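Local coordinates for putative pyrroline carboxylate reductase (Streptococcus pyogenes, PDB 2AHR), which reduces 1-pyrroline-5-carboxylate to L-proline with NAD(P)H, the last step of proline biosynthesis, at the interface of chains A and B. Coordinates in Å, arbitrary orientation; residue numbers count along the deposited sequence, not the author numbering. Chains: chain A/B, putative pyrroline carboxylate reductase.

The interface of chains A and B. Residues chain A 200, 203-204, 207, 218; chain B 115-116, 118-119, 173.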
loop_
_atom_site.group_PDB
_atom_site.type_symbol
_atom_site.label_atom_id
_atom_site.label_comp_id
_atom_site.label_asym_id
_atom_site.label_seq_id
_atom_site.Cartn_x
_atom_site.Cartn_y
_atom_site.Cartn_z
ATOM N N THR A 200 11.271 14.435 -28.592
ATOM C CA THR A 200 11.398 12.983 -28.551
ATOM C C THR A 200 10.017 12.304 -28.696
ATOM O O THR A 200 9.897 11.299 -29.414
ATOM C CB THR A 200 12.172 12.492 -27.296
ATOM O OG1 THR A 200 13.504 13.019 -27.332
ATOM C CG2 THR A 200 12.278 10.968 -27.255
ATOM N N ALA A 203 8.837 12.612 -32.339
ATOM C CA ALA A 203 9.560 11.701 -33.244
ATOM C C ALA A 203 9.194 10.238 -33.025
ATOM O O ALA A 203 9.064 9.462 -33.988
ATOM C CB ALA A 203 11.078 11.885 -33.095
ATOM N N SER A 204 9.050 9.860 -31.752
ATOM C CA SER A 204 8.765 8.476 -31.387
ATOM C C SER A 204 7.463 8.017 -31.999
ATOM O O SER A 204 7.361 6.904 -32.514
ATOM C CB SER A 204 8.686 8.330 -29.859
ATOM O OG SER A 204 9.982 8.458 -29.313
ATOM N N ASN A 207 7.800 7.699 -35.742
ATOM C CA ASN A 207 8.451 6.406 -36.022
ATOM C C ASN A 207 7.457 5.238 -35.910
ATOM O O ASN A 207 7.364 4.413 -36.815
ATOM C CB ASN A 207 9.675 6.192 -35.103
ATOM C CG ASN A 207 10.690 5.189 -35.670
ATOM O OD1 ASN A 207 11.745 4.944 -35.061
ATOM N ND2 ASN A 207 10.388 4.614 -36.818
ATOM N N PHE A 218 9.347 -2.085 -30.656
ATOM C CA PHE A 218 10.242 -0.953 -30.402
ATOM C C PHE A 218 10.865 -1.008 -28.994
ATOM O O PHE A 218 12.066 -0.758 -28.805
ATOM C CB PHE A 218 9.479 0.371 -30.550
ATOM C CG PHE A 218 9.329 0.840 -31.973
ATOM C CD1 PHE A 218 10.383 1.496 -32.620
ATOM C CD2 PHE A 218 8.122 0.658 -32.663
ATOM C CE1 PHE A 218 10.246 1.943 -33.943
ATOM C CE2 PHE A 218 7.977 1.105 -33.979
ATOM C CZ PHE A 218 9.033 1.745 -34.618
HETATM N N MSE B 115 16.408 5.960 -30.916
HETATM C CA MSE B 115 16.003 5.071 -32.020
HETATM C C MSE B 115 15.316 5.799 -33.167
HETATM O O MSE B 115 15.150 5.231 -34.239
HETATM C CB MSE B 115 15.101 3.940 -31.503
HETATM C CG MSE B 115 15.059 2.651 -32.398
HETATM SE SE MSE B 115 16.648 1.796 -32.707
HETATM C CE MSE B 115 17.212 1.391 -31.063
ATOM N N ASN B 116 14.901 7.044 -32.929
ATOM C CA ASN B 116 14.287 7.885 -33.955
ATOM C C ASN B 116 15.284 8.332 -35.012
ATOM O O ASN B 116 14.917 8.941 -36.048
ATOM C CB ASN B 116 13.560 9.039 -33.288
ATOM C CG ASN B 116 12.476 8.546 -32.336
ATOM O OD1 ASN B 116 11.818 7.555 -32.614
ATOM N ND2 ASN B 116 12.310 9.208 -31.210
ATOM N N GLN B 118 16.313 6.251 -36.863
ATOM C CA GLN B 118 15.748 5.428 -37.950
ATOM C C GLN B 118 14.992 6.244 -38.977
ATOM O O GLN B 118 14.954 5.880 -40.172
ATOM C CB GLN B 118 14.793 4.363 -37.405
ATOM C CG GLN B 118 15.482 3.192 -36.721
ATOM C CD GLN B 118 14.497 2.131 -36.223
ATOM O OE1 GLN B 118 14.854 0.959 -36.086
ATOM N NE2 GLN B 118 13.268 2.537 -35.940
ATOM N N ILE B 119 14.372 7.326 -38.526
ATOM C CA ILE B 119 13.650 8.226 -39.440
ATOM C C ILE B 119 14.293 9.606 -39.498
ATOM O O ILE B 119 13.636 10.579 -39.854
ATOM C CB ILE B 119 12.145 8.378 -39.054
ATOM C CG1 ILE B 119 12.014 8.932 -37.620
ATOM C CG2 ILE B 119 11.403 7.058 -39.278
ATOM C CD1 ILE B 119 10.588 9.375 -37.190
ATOM N N TYR B 173 6.410 4.606 -25.652
ATOM C CA TYR B 173 5.683 3.458 -26.213
ATOM C C TYR B 173 4.925 2.629 -25.169
ATOM O O TYR B 173 3.867 2.077 -25.460
ATOM C CB TYR B 173 6.641 2.555 -27.003
ATOM C CG TYR B 173 7.280 3.228 -28.216
ATOM C CD1 TYR B 173 6.502 3.989 -29.117
ATOM C CD2 TYR B 173 8.662 3.100 -28.467
ATOM C CE1 TYR B 173 7.099 4.632 -30.235
ATOM C CE2 TYR B 173 9.262 3.737 -29.576
ATOM C CZ TYR B 173 8.469 4.489 -30.450
ATOM O OH TYR B 173 9.056 5.096 -31.541
HETATM O O HOH W 1 11.680 5.033 -32.134
#
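A:Ser204, on helix 190-210, meets B:Tyr173 through its backbone and B:Asn116 through its side chain. The phenol OH of B:Tyr173 donates to the A:Ser204 carbonyl O at 2.7 Å, and that oxygen lies at the edge of the tyrosine ring, in its plane. B:Asn116 turns its amide so that ND2 points almost straight at the hydroxyl OG of A:Ser204 (3.1 Å, 171° at the hydrogen), with OG close to the amide plane. The hydroxyl sits beside its own backbone N (chi1 -71°), where it passes its hydrogen back to A:Thr200 O one turn earlier. OG thus accepts across the interface and donates within the helix, fixing its rotation.

Further along, an extended B:Gln118 gives a bent hydrogen bond from NE2 (3.0 Å) to a lone pair of A:Asn207 OD1; the amide planes are nearly perpendicular. The same OD1 binds a water that also bonds B:Asn116 OD1, at 2.6 Å, and B:Tyr173 OH, joining both chains.

Apolar contacts flank this network. A:Phe218 sets CB over one face of the B:Tyr173 ring, beyond the CE2 side (CB to CE2 3.5 Å), and B:Tyr173 OH lies over a face of the A:Phe218 ring, offset toward the rim. B:Ile119 brings CD1 to A:Asn207 CA, and A:Ala203 CB packs on the B:Asn116 amide.

The patch, repeated by two-fold symmetry, holds 3-10 helix 115-119 and helix 158-185 of one subunit against helices 190-210 and 215-222 of the other, in the dimer typical of the family.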